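Local coordinates for uncharacterized protein (Acinetobacter baumannii, PDB 4PAR) that cleaves DNA containing 5-hydroxymethylcytosine as a modification-dependent restriction endonuclease, pairing a Vsr-like nuclease domain with an SRA-like domain, at residues Lys23-Val29 with Glu72-Gly76; Phe121-Val125 with Asn138-Gln142; Asp220-Pro226 with Pro266-Phe272; Phe287-Glu292 with Lys305-Val311. The protein carries 3 engineered substitutions. All blocks are in the same frame, centred on the assembly; numbering follows the deposited sequence.

Contact 1: residues Lys23-Val29 with Glu72-Gly76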
# COMPACT_ATOMS: atom_id res chain seq x y z
N LYS F 23 9.62 -8.42 18.82
CA LYS F 23 10.67 -9.14 19.52
C LYS F 23 10.52 -10.65 19.34
O LYS F 23 9.43 -11.15 19.11
CB LYS F 23 10.66 -8.78 21.00
CG LYS F 23 11.42 -7.51 21.31
CD LYS F 23 11.18 -7.04 22.73
CE LYS F 23 9.93 -6.18 22.80
NZ LYS F 23 9.70 -5.63 24.17
N ARG F 24 11.64 -11.36 19.46
CA ARG F 24 11.71 -12.79 19.22
C ARG F 24 10.88 -13.63 20.20
O ARG F 24 10.20 -14.58 19.80
CB ARG F 24 13.17 -13.24 19.26
CG ARG F 24 13.39 -14.73 19.14
CD ARG F 24 14.81 -15.02 18.73
NE ARG F 24 15.31 -16.25 19.33
CZ ARG F 24 15.25 -17.44 18.74
NH1 ARG F 24 14.71 -17.56 17.53
NH2 ARG F 24 15.74 -18.51 19.36
N TYR F 25 10.96 -13.29 21.48
CA TYR F 25 10.25 -14.03 22.52
C TYR F 25 8.91 -13.41 22.90
O TYR F 25 8.28 -13.84 23.87
CB TYR F 25 11.14 -14.16 23.76
CG TYR F 25 12.20 -15.23 23.61
CD1 TYR F 25 13.17 -15.14 22.62
CD2 TYR F 25 12.23 -16.33 24.45
CE1 TYR F 25 14.14 -16.11 22.47
CE2 TYR F 25 13.20 -17.31 24.31
CZ TYR F 25 14.15 -17.19 23.32
OH TYR F 25 15.11 -18.17 23.17
N GLU F 26 8.48 -12.39 22.16
CA GLU F 26 7.26 -11.64 22.47
C GLU F 26 5.98 -12.50 22.43
O GLU F 26 5.26 -12.60 23.43
CB GLU F 26 7.12 -10.47 21.49
CG GLU F 26 5.88 -9.61 21.71
CD GLU F 26 5.49 -8.84 20.46
OE1 GLU F 26 6.22 -8.92 19.45
OE2 GLU F 26 4.44 -8.15 20.50
N ALA F 27 5.71 -13.12 21.29
CA ALA F 27 4.54 -13.97 21.11
C ALA F 27 4.41 -15.03 22.19
O ALA F 27 3.31 -15.27 22.70
CB ALA F 27 4.57 -14.63 19.75
N TYR F 28 5.52 -15.67 22.54
CA TYR F 28 5.48 -16.75 23.50
C TYR F 28 5.02 -16.27 24.86
O TYR F 28 4.07 -16.80 25.45
CB TYR F 28 6.84 -17.42 23.65
CG TYR F 28 6.78 -18.64 24.54
CD1 TYR F 28 6.33 -19.86 24.03
CD2 TYR F 28 7.14 -18.58 25.88
CE1 TYR F 28 6.26 -20.99 24.83
CE2 TYR F 28 7.07 -19.71 26.69
CZ TYR F 28 6.62 -20.91 26.15
OH TYR F 28 6.54 -22.05 26.93
N VAL F 29 5.72 -15.25 25.35
CA VAL F 29 5.48 -14.71 26.67
C VAL F 29 4.07 -14.16 26.79
O VAL F 29 3.35 -14.49 27.73
CB VAL F 29 6.50 -13.61 27.01
CG1 VAL F 29 6.12 -12.91 28.29
CG2 VAL F 29 7.90 -14.21 27.11
N GLU F 72 6.67 -6.16 29.63
CA GLU F 72 7.71 -6.01 28.63
C GLU F 72 8.63 -7.22 28.62
O GLU F 72 9.16 -7.62 29.67
CB GLU F 72 8.51 -4.74 28.89
CG GLU F 72 9.66 -4.52 27.94
CD GLU F 72 10.52 -3.34 28.33
OE1 GLU F 72 10.96 -3.28 29.50
OE2 GLU F 72 10.76 -2.47 27.47
N VAL F 73 8.82 -7.81 27.45
CA VAL F 73 9.85 -8.83 27.28
C VAL F 73 11.22 -8.17 27.13
O VAL F 73 11.41 -7.31 26.26
CB VAL F 73 9.57 -9.71 26.05
CG1 VAL F 73 10.78 -10.56 25.72
CG2 VAL F 73 8.33 -10.58 26.29
N ASP F 74 12.16 -8.54 28.01
CA ASP F 74 13.54 -8.07 27.90
C ASP F 74 14.40 -9.14 27.25
O ASP F 74 14.57 -10.24 27.77
CB ASP F 74 14.13 -7.70 29.26
CG ASP F 74 15.54 -7.06 29.15
OD1 ASP F 74 16.13 -7.08 28.04
OD2 ASP F 74 16.06 -6.55 30.17
N GLU F 75 14.87 -8.80 26.06
CA GLU F 75 15.95 -9.45 25.40
C GLU F 75 17.06 -8.43 25.30
O GLU F 75 18.20 -8.71 25.60
CB GLU F 75 15.53 -9.81 24.00
CG GLU F 75 14.11 -10.28 23.90
CD GLU F 75 13.75 -10.69 22.50
OE1 GLU F 75 14.57 -10.48 21.61
OE2 GLU F 75 12.65 -11.22 22.29
N GLY F 76 16.72 -7.23 24.87
CA GLY F 76 17.70 -6.19 24.83
C GLY F 76 18.86 -6.48 23.92
O GLY F 76 19.64 -7.35 24.19
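Lys23 runs its aliphatic chain past the end of the Glu75 carboxylate and then along to the backbone of Val73. Its CB lies 3.4 Å from Glu75 OE2, and CG is still beside the same carboxylate, the two side chains passing at a slant. Beyond that the chain leaves Glu75: CD comes to 3.5 Å from Val73 O, and a bend about the CG-CD bond (chi3 -86°) swings CE and NZ round past that carbonyl. CE stays beside it, 3.9 Å from Val73 O, before NZ bonds to it. The hydrogen bond from Lys23 NZ to Val73 O measures 3.2 Å and lies in the carbonyl plane on a lone pair. The same ammonium forms a salt bridge with Asp61, whose OD2 also accepts the N-H of Val73, tying lysine, aspartate and strand backbone together.

Glu75 makes the second polar link. Its OE2 takes the backbone N-H of Tyr25 at 2.8 Å from Tyr25 N, with a nearly straight angle of 174° at the hydrogen, and the donor comes in almost in line with the C-O bond. Since Tyr25 is the N-cap residue, this carboxylate holds the chain just where helix 26-37 starts. There, too, Arg24 forms a salt bridge with Asp11 of the second subunit. Beyond the carboxylate, one turn into the helix, the contact is apolar: Val73 CG2 meets Val29 CB tip to tip at 3.6 Å, and Val73 CG1 approaches Tyr25 CB.

Helix 26-37 thus rests on strand 69-74 of the mixed sheet in the nuclease part, with Val29 also reaching Val123 on neighbouring strand 119-124.

Contact 2: residues Phe121-Val125 with Asn138-Gln142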
# COMPACT_ATOMS: atom_id res chain seq x y z
N PHE F 121 6.05 -4.69 34.47
CA PHE F 121 6.69 -5.95 34.83
C PHE F 121 7.55 -6.42 33.67
O PHE F 121 7.17 -6.28 32.50
CB PHE F 121 5.66 -7.00 35.19
CG PHE F 121 4.92 -6.71 36.45
CD1 PHE F 121 5.51 -6.93 37.68
CD2 PHE F 121 3.62 -6.22 36.41
CE1 PHE F 121 4.83 -6.67 38.85
CE2 PHE F 121 2.94 -5.95 37.58
CZ PHE F 121 3.54 -6.18 38.80
N ARG F 122 8.70 -6.99 33.98
CA ARG F 122 9.60 -7.43 32.92
C ARG F 122 9.76 -8.94 32.92
O ARG F 122 9.59 -9.60 33.94
CB ARG F 122 10.96 -6.75 33.06
CG ARG F 122 10.94 -5.34 32.53
CD ARG F 122 12.25 -4.62 32.69
NE ARG F 122 12.06 -3.20 32.43
CZ ARG F 122 11.70 -2.31 33.35
NH1 ARG F 122 11.52 -2.70 34.61
NH2 ARG F 122 11.53 -1.04 33.02
N VAL F 123 10.06 -9.48 31.74
CA VAL F 123 10.40 -10.89 31.65
C VAL F 123 11.77 -11.07 31.00
O VAL F 123 11.96 -10.70 29.85
CB VAL F 123 9.35 -11.67 30.87
CG1 VAL F 123 9.66 -13.16 30.93
CG2 VAL F 123 7.96 -11.38 31.43
N ASN F 124 12.71 -11.62 31.76
CA ASN F 124 14.07 -11.79 31.26
C ASN F 124 14.27 -13.16 30.65
O ASN F 124 14.24 -14.18 31.35
CB ASN F 124 15.08 -11.58 32.39
CG ASN F 124 14.88 -10.27 33.10
OD1 ASN F 124 14.20 -10.20 34.11
ND2 ASN F 124 15.47 -9.21 32.55
N VAL F 125 14.47 -13.18 29.34
CA VAL F 125 14.47 -14.42 28.58
C VAL F 125 15.86 -14.99 28.32
O VAL F 125 16.00 -16.06 27.74
CB VAL F 125 13.78 -14.21 27.24
CG1 VAL F 125 12.36 -13.73 27.47
CG2 VAL F 125 14.56 -13.20 26.42
N ASN F 138 12.13 -21.30 34.41
CA ASN F 138 12.34 -19.97 34.95
C ASN F 138 11.40 -18.94 34.33
O ASN F 138 10.75 -18.16 35.04
CB ASN F 138 13.79 -19.54 34.75
CG ASN F 138 14.06 -18.15 35.27
OD1 ASN F 138 13.76 -17.15 34.61
ND2 ASN F 138 14.64 -18.07 36.47
N ILE F 139 11.35 -18.95 33.00
CA ILE F 139 10.48 -18.04 32.26
C ILE F 139 9.03 -18.21 32.72
O ILE F 139 8.34 -17.23 33.04
CB ILE F 139 10.59 -18.27 30.74
CG1 ILE F 139 11.99 -17.90 30.26
CG2 ILE F 139 9.53 -17.48 30.00
CD1 ILE F 139 12.12 -17.72 28.76
N HIS F 140 8.60 -19.47 32.78
CA HIS F 140 7.27 -19.81 33.26
C HIS F 140 7.02 -19.28 34.67
O HIS F 140 5.92 -18.81 34.97
CB HIS F 140 7.06 -21.32 33.24
CG HIS F 140 6.94 -21.89 31.86
ND1 HIS F 140 6.82 -23.25 31.63
CD2 HIS F 140 6.93 -21.30 30.65
CE1 HIS F 140 6.73 -23.46 30.33
NE2 HIS F 140 6.80 -22.29 29.71
N GLN F 141 8.03 -19.35 35.54
CA GLN F 141 7.90 -18.83 36.90
C GLN F 141 7.65 -17.32 36.89
O GLN F 141 6.69 -16.83 37.51
CB GLN F 141 9.14 -19.17 37.73
CG GLN F 141 9.23 -20.64 38.12
CD GLN F 141 10.59 -21.02 38.70
OE1 GLN F 141 11.51 -20.21 38.73
NE2 GLN F 141 10.70 -22.26 39.15
N GLN F 142 8.50 -16.59 36.17
CA GLN F 142 8.31 -15.15 35.97
C GLN F 142 6.89 -14.81 35.49
O GLN F 142 6.22 -13.89 36.01
CB GLN F 142 9.34 -14.62 34.96
CG GLN F 142 10.80 -14.91 35.32
CD GLN F 142 11.79 -14.27 34.35
OE1 GLN F 142 11.64 -13.11 33.97
NE2 GLN F 142 12.80 -15.03 33.95
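Gln142 lays its carboxamide alongside the backbone of Asn124 and takes up both backbone polar groups, N-H and C=O. Its OE1 accepts the backbone N-H of Asn124 over 2.9 Å to Asn124 N, with the donor in the carbonyl plane on a lone pair. In return, Gln142 NE2 donates to Asn124 O at 3.1 Å, here with the oxygen 18° out of the glutamine amide plane. The chain reaches this far because it is extended beyond CG, which itself sits anti to the carbonyl carbon (chi1 -55°) and carries the amide outward from the helix.

Gln142 OE1 is also close to Val123, 3.4 Å from its CA and 3.6 Å from its CG1, so a valine methyl lies beside the amide oxygen. One turn earlier, Ile139 provides the apolar half of the contact. Its CD1 reaches 4.2 Å from Val125 CB, while its CG2 meets Val123 CG1 at the longer distance of 4.4 Å.

Helix 136-159 runs antiparallel to the strand, 174° between the short axes, which approach to 8.5 Å. Strand 119-124 is the outermost of its sheet within this chain. The backbone of Val123 hydrogen-bonds to Glu72 and Asp74 on strand 69-74, whereas the N-H and C=O of Asn124 turn the other way, towards the helix. The paired donor and acceptor of one primary amide therefore match the paired acceptor and donor of one residue of this outer strand, an arrangement that fixes which way round the carboxamide lies and joins helix to strand without any charge.

Contact 3: residues Asp220-Pro226 with Pro266-Phe272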
# COMPACT_ATOMS: atom_id res chain seq x y z
N ASP F 220 -19.08 27.79 29.15
CA ASP F 220 -17.67 28.06 29.43
C ASP F 220 -16.75 26.94 28.95
O ASP F 220 -15.53 27.03 29.09
CB ASP F 220 -17.46 28.32 30.92
CG ASP F 220 -17.83 27.12 31.78
OD1 ASP F 220 -18.72 26.34 31.36
OD2 ASP F 220 -17.23 26.95 32.86
N THR F 221 -17.33 25.87 28.40
CA THR F 221 -16.55 24.71 27.96
C THR F 221 -16.71 24.43 26.46
O THR F 221 -17.76 24.67 25.88
CB THR F 221 -16.95 23.44 28.73
OG1 THR F 221 -18.36 23.23 28.62
CG2 THR F 221 -16.57 23.56 30.20
N LEU F 222 -15.65 23.89 25.86
CA LEU F 222 -15.67 23.54 24.44
C LEU F 222 -15.25 22.09 24.21
O LEU F 222 -14.24 21.63 24.76
CB LEU F 222 -14.75 24.48 23.65
CG LEU F 222 -14.69 24.25 22.14
CD1 LEU F 222 -15.94 24.79 21.45
CD2 LEU F 222 -13.43 24.86 21.53
N ILE F 223 -16.01 21.37 23.40
CA ILE F 223 -15.63 20.01 23.01
C ILE F 223 -14.58 20.10 21.92
O ILE F 223 -14.84 20.65 20.85
CB ILE F 223 -16.82 19.20 22.49
CG1 ILE F 223 -18.08 19.45 23.33
CG2 ILE F 223 -16.47 17.72 22.45
CD1 ILE F 223 -18.07 18.75 24.65
N TRP F 224 -13.40 19.56 22.17
CA TRP F 224 -12.31 19.74 21.23
C TRP F 224 -11.78 18.42 20.68
O TRP F 224 -11.59 17.46 21.42
CB TRP F 224 -11.18 20.53 21.90
CG TRP F 224 -10.22 21.13 20.94
CD1 TRP F 224 -10.44 21.41 19.62
CD2 TRP F 224 -8.87 21.50 21.21
NE1 TRP F 224 -9.31 21.95 19.06
CE2 TRP F 224 -8.33 22.02 20.01
CE3 TRP F 224 -8.06 21.46 22.35
CZ2 TRP F 224 -7.02 22.48 19.92
CZ3 TRP F 224 -6.76 21.91 22.26
CH2 TRP F 224 -6.25 22.42 21.06
N PHE F 225 -11.52 18.39 19.37
CA PHE F 225 -11.00 17.18 18.72
C PHE F 225 -9.69 17.46 18.00
O PHE F 225 -9.60 17.29 16.79
CB PHE F 225 -12.01 16.64 17.70
CG PHE F 225 -13.39 16.48 18.24
CD1 PHE F 225 -13.61 15.84 19.45
CD2 PHE F 225 -14.47 16.98 17.54
CE1 PHE F 225 -14.89 15.71 19.95
CE2 PHE F 225 -15.76 16.85 18.03
CZ PHE F 225 -15.97 16.21 19.24
N PRO F 226 -8.66 17.87 18.75
CA PRO F 226 -7.40 18.24 18.12
C PRO F 226 -6.53 17.04 17.74
O PRO F 226 -6.67 15.95 18.30
CB PRO F 226 -6.71 19.07 19.19
CG PRO F 226 -7.17 18.45 20.46
CD PRO F 226 -8.57 17.94 20.22
N PRO F 266 -14.03 30.32 25.02
CA PRO F 266 -14.31 29.70 26.32
C PRO F 266 -13.05 29.24 27.05
O PRO F 266 -12.13 28.71 26.42
CB PRO F 266 -15.19 28.51 25.95
CG PRO F 266 -14.76 28.15 24.57
CD PRO F 266 -14.46 29.47 23.90
N GLN F 267 -13.03 29.41 28.36
CA GLN F 267 -11.83 29.19 29.16
C GLN F 267 -11.56 27.73 29.50
O GLN F 267 -10.50 27.40 30.04
CB GLN F 267 -11.91 30.01 30.44
CG GLN F 267 -11.76 31.50 30.20
CD GLN F 267 -10.52 31.82 29.39
OE1 GLN F 267 -10.61 32.28 28.26
NE2 GLN F 267 -9.35 31.60 29.99
N LYS F 268 -12.51 26.86 29.18
CA LYS F 268 -12.34 25.43 29.43
C LYS F 268 -12.57 24.62 28.16
O LYS F 268 -13.41 24.97 27.34
CB LYS F 268 -13.28 24.95 30.53
CG LYS F 268 -12.94 25.45 31.92
CD LYS F 268 -14.04 25.09 32.90
CE LYS F 268 -13.66 25.48 34.32
NZ LYS F 268 -12.43 24.77 34.77
N ARG F 269 -11.81 23.54 28.01
CA ARG F 269 -12.04 22.62 26.90
C ARG F 269 -11.95 21.17 27.36
O ARG F 269 -10.96 20.77 27.96
CB ARG F 269 -11.05 22.88 25.77
CG ARG F 269 -11.32 24.14 24.96
CD ARG F 269 -10.35 24.26 23.79
NE ARG F 269 -10.53 25.51 23.06
CZ ARG F 269 -9.78 25.88 22.02
NH1 ARG F 269 -8.80 25.09 21.59
NH2 ARG F 269 -10.01 27.03 21.41
N ILE F 270 -12.99 20.40 27.08
CA ILE F 270 -12.94 18.95 27.26
C ILE F 270 -12.35 18.33 26.00
O ILE F 270 -12.83 18.58 24.88
CB ILE F 270 -14.33 18.37 27.58
CG1 ILE F 270 -14.43 16.90 27.14
CG2 ILE F 270 -15.42 19.20 26.92
CD1 ILE F 270 -15.23 16.68 25.87
N VAL F 271 -11.30 17.54 26.17
CA VAL F 271 -10.50 17.12 25.02
C VAL F 271 -10.66 15.65 24.63
O VAL F 271 -10.64 14.76 25.48
CB VAL F 271 -9.00 17.38 25.29
CG1 VAL F 271 -8.21 17.30 23.99
CG2 VAL F 271 -8.82 18.74 25.92
N PHE F 272 -10.83 15.42 23.33
CA PHE F 272 -10.74 14.10 22.74
C PHE F 272 -9.73 14.13 21.59
O PHE F 272 -9.98 14.75 20.56
CB PHE F 272 -12.10 13.62 22.24
CG PHE F 272 -12.98 13.05 23.31
CD1 PHE F 272 -13.61 13.87 24.23
CD2 PHE F 272 -13.19 11.68 23.39
CE1 PHE F 272 -14.42 13.34 25.21
CE2 PHE F 272 -14.00 11.15 24.37
CZ PHE F 272 -14.62 11.98 25.28
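Arg269, Leu222 and Trp224 make the tight part of this parallel strand pair, on one face of the sheet. The Arg269 chain is extended from CG to NE and runs beside Leu222, both pointing the same way, with Leu222 CD2 over one face of the guanidinium. The arginine then slants across the indole: its CZ stands 4.6 Å from the centroid of the six-membered ring of Trp224 and 12° off the ring normal, a cation-pi contact. The two planes are steeply inclined, 68° apart, so NH1 rather than the flat guanidinium dips to the ring, 3.5 Å from Trp224 CE2. The other indole face is met by Pro226 CB. A salt bridge from Arg269 NH1 to Glu247 gives the buried charge a partner.

On the face of Ile223 and Ile270 the packing is also close, with Ile223 CD1 3.5 Å from Ile270 CG2. Between the faces, the parallel backbone bonds alternate, from Lys268 N to Asp220 O at 3.0 Å through to Phe272 N to Trp224 O at 2.9 Å.

The start of the pair is looser and partly exposed. There Asp220 and Lys268 lie side by side, Asp220 OD2 touching Lys268 CD at 3.7 Å. Their charged ends stay apart, with Asp220 OD2 5.6 Å from Lys268 NZ, and the ammonium goes instead to Glu292 in a salt bridge.

Strand 268-276 is flanked by strand 221-224 along one edge and strand 283-295 along the other, while helix 194-200 packs against Phe225 and Phe272 and strand 302-312 touches Lys268 and Arg269.

Contact 4: residues Phe287-Glu292 with Lys305-Val311. Engineered in segment 305-311: Ser309 (natural residue Cys).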
# COMPACT_ATOMS: atom_id res chain seq x y z
N PHE F 287 -10.44 10.33 25.01
CA PHE F 287 -10.62 11.37 26.00
C PHE F 287 -9.31 11.63 26.72
O PHE F 287 -8.76 10.72 27.35
CB PHE F 287 -11.72 10.95 26.98
CG PHE F 287 -11.89 11.88 28.14
CD1 PHE F 287 -12.34 13.17 27.96
CD2 PHE F 287 -11.63 11.44 29.43
CE1 PHE F 287 -12.50 14.02 29.03
CE2 PHE F 287 -11.80 12.28 30.51
CZ PHE F 287 -12.24 13.57 30.31
N MET F 288 -8.78 12.84 26.60
CA MET F 288 -7.56 13.20 27.32
C MET F 288 -7.80 13.87 28.67
O MET F 288 -6.91 13.89 29.52
CB MET F 288 -6.70 14.12 26.45
CG MET F 288 -6.07 13.42 25.26
SD MET F 288 -5.23 11.89 25.76
CE MET F 288 -4.56 11.34 24.19
N GLY F 289 -8.99 14.43 28.87
CA GLY F 289 -9.29 15.10 30.13
C GLY F 289 -10.14 16.35 29.97
O GLY F 289 -10.62 16.66 28.88
N LEU F 290 -10.30 17.07 31.08
CA LEU F 290 -10.88 18.41 31.06
C LEU F 290 -9.78 19.42 31.39
O LEU F 290 -9.25 19.44 32.52
CB LEU F 290 -12.03 18.54 32.05
CG LEU F 290 -12.68 19.92 32.13
CD1 LEU F 290 -13.09 20.40 30.75
CD2 LEU F 290 -13.87 19.91 33.07
N TYR F 291 -9.48 20.26 30.40
CA TYR F 291 -8.33 21.16 30.42
C TYR F 291 -8.72 22.63 30.54
O TYR F 291 -9.78 23.05 30.06
CB TYR F 291 -7.49 20.96 29.14
CG TYR F 291 -6.68 19.68 29.10
CD1 TYR F 291 -7.30 18.44 29.06
CD2 TYR F 291 -5.29 19.72 29.08
CE1 TYR F 291 -6.56 17.27 29.01
CE2 TYR F 291 -4.54 18.56 29.03
CZ TYR F 291 -5.18 17.33 29.00
OH TYR F 291 -4.45 16.16 28.95
N GLU F 292 -7.85 23.42 31.16
CA GLU F 292 -8.10 24.84 31.39
C GLU F 292 -6.97 25.71 30.83
O GLU F 292 -5.79 25.36 30.94
CB GLU F 292 -8.28 25.10 32.89
CG GLU F 292 -8.93 26.43 33.23
CD GLU F 292 -9.33 26.51 34.69
OE1 GLU F 292 -10.52 26.77 34.96
OE2 GLU F 292 -8.46 26.32 35.56
N LYS F 305 -3.84 23.61 30.74
CA LYS F 305 -3.48 22.73 31.85
C LYS F 305 -4.67 21.84 32.18
O LYS F 305 -5.82 22.27 32.08
CB LYS F 305 -3.06 23.56 33.07
CG LYS F 305 -2.67 22.75 34.30
CD LYS F 305 -2.38 23.66 35.49
CE LYS F 305 -2.10 22.85 36.75
NZ LYS F 305 -3.29 22.06 37.18
N ARG F 306 -4.41 20.60 32.59
CA ARG F 306 -5.50 19.66 32.85
C ARG F 306 -5.95 19.72 34.31
O ARG F 306 -5.22 19.29 35.21
CB ARG F 306 -5.09 18.23 32.50
CG ARG F 306 -6.19 17.21 32.71
CD ARG F 306 -5.72 15.81 32.36
NE ARG F 306 -4.81 15.27 33.36
CZ ARG F 306 -4.13 14.14 33.20
NH1 ARG F 306 -4.25 13.44 32.08
NH2 ARG F 306 -3.32 13.71 34.16
N VAL F 307 -7.14 20.27 34.53
CA VAL F 307 -7.68 20.39 35.87
C VAL F 307 -8.64 19.27 36.28
O VAL F 307 -8.95 19.13 37.47
CB VAL F 307 -8.42 21.73 36.04
CG1 VAL F 307 -7.44 22.89 35.94
CG2 VAL F 307 -9.53 21.86 34.99
N LYS F 308 -9.09 18.46 35.33
CA LYS F 308 -10.02 17.39 35.70
C LYS F 308 -9.81 16.12 34.89
O LYS F 308 -9.53 16.17 33.69
CB LYS F 308 -11.48 17.86 35.57
CG LYS F 308 -12.00 18.65 36.79
CD LYS F 308 -13.47 19.06 36.65
CE LYS F 308 -14.42 17.87 36.82
NZ LYS F 308 -14.46 17.32 38.21
N SER F 309 -9.92 14.97 35.55
CA SER F 309 -9.78 13.68 34.89
C SER F 309 -11.13 13.02 34.56
O SER F 309 -11.16 11.93 33.99
CB SER F 309 -8.95 12.74 35.77
OG SER F 309 -7.65 13.27 35.98
N GLU F 310 -12.22 13.68 34.92
CA GLU F 310 -13.56 13.13 34.70
C GLU F 310 -14.53 14.20 34.23
O GLU F 310 -14.49 15.34 34.72
CB GLU F 310 -14.08 12.47 35.98
CG GLU F 310 -13.20 11.36 36.52
CD GLU F 310 -13.72 10.78 37.82
OE1 GLU F 310 -14.59 11.42 38.45
OE2 GLU F 310 -13.25 9.69 38.21
N VAL F 311 -15.41 13.86 33.29
CA VAL F 311 -16.43 14.81 32.86
C VAL F 311 -17.82 14.18 32.81
O VAL F 311 -18.01 13.10 32.25
CB VAL F 311 -16.10 15.42 31.47
CG1 VAL F 311 -14.95 16.41 31.58
CG2 VAL F 311 -15.78 14.34 30.46
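The beta hairpin of strands 283-295 and 302-312 is interrupted here by a classic bulge, in which Val307 and Lys308 together face Leu290. Leu290 O takes both of their N-H groups: the bond from Lys308 N is 3.0 Å, that from Val307 N is weak, with only 127° at the hydrogen. In the other direction, Leu290 N donates to Lys308 O at 2.9 Å.

Past the shift, Tyr291 and Arg306 form a non-hydrogen-bonded pair with side chains on the same face. Arg306 CB sits over the middle of the tyrosine ring, 3.6 Å from its centroid, in a CH-pi contact; the chain runs out extended over the ring (chi2 -179°), which brings Arg306 CD to 3.6 Å from Met288 O, and the bend at chi3 turns the guanidinium beyond it. Leu290 CB, on the other face, touches both Lys308 CB and Val311 CG1.

Phe287 closes the far end, its CE1 3.6 Å from Val311 CG2. The ring edge faces the carbonyl O of engineered Ser309, and Gly289 N lies over one ring face. Gly289 itself adopts a positive phi (142°) that suits glycine.

Two residues of one strand set opposite a single residue of its partner define the classic bulge, here in a twisted antiparallel hairpin of the SRA-like domain.

The four contacts fall into two pairs, one in each family region of the chain. Contacts 1 and 2 lie about 10 Å apart, centre to centre, in the nuclease part: their strands 69-74 and 119-124 are neighbours in one sheet, and Tyr28 OH meets His140 NE2 between their helices. Contacts 3 and 4, about 9 Å apart by centres, share the mixed, curled sheet of the SRA-like domain, where strands 268-276 and 283-295 adjoin and Lys268 bridges to Glu292. All four follow in series along the chain. The pairs lie on opposite sides of the chain's centre, 35 to 44 Å apart between centres and without touching, consistent with separate cleavage and recognition domains.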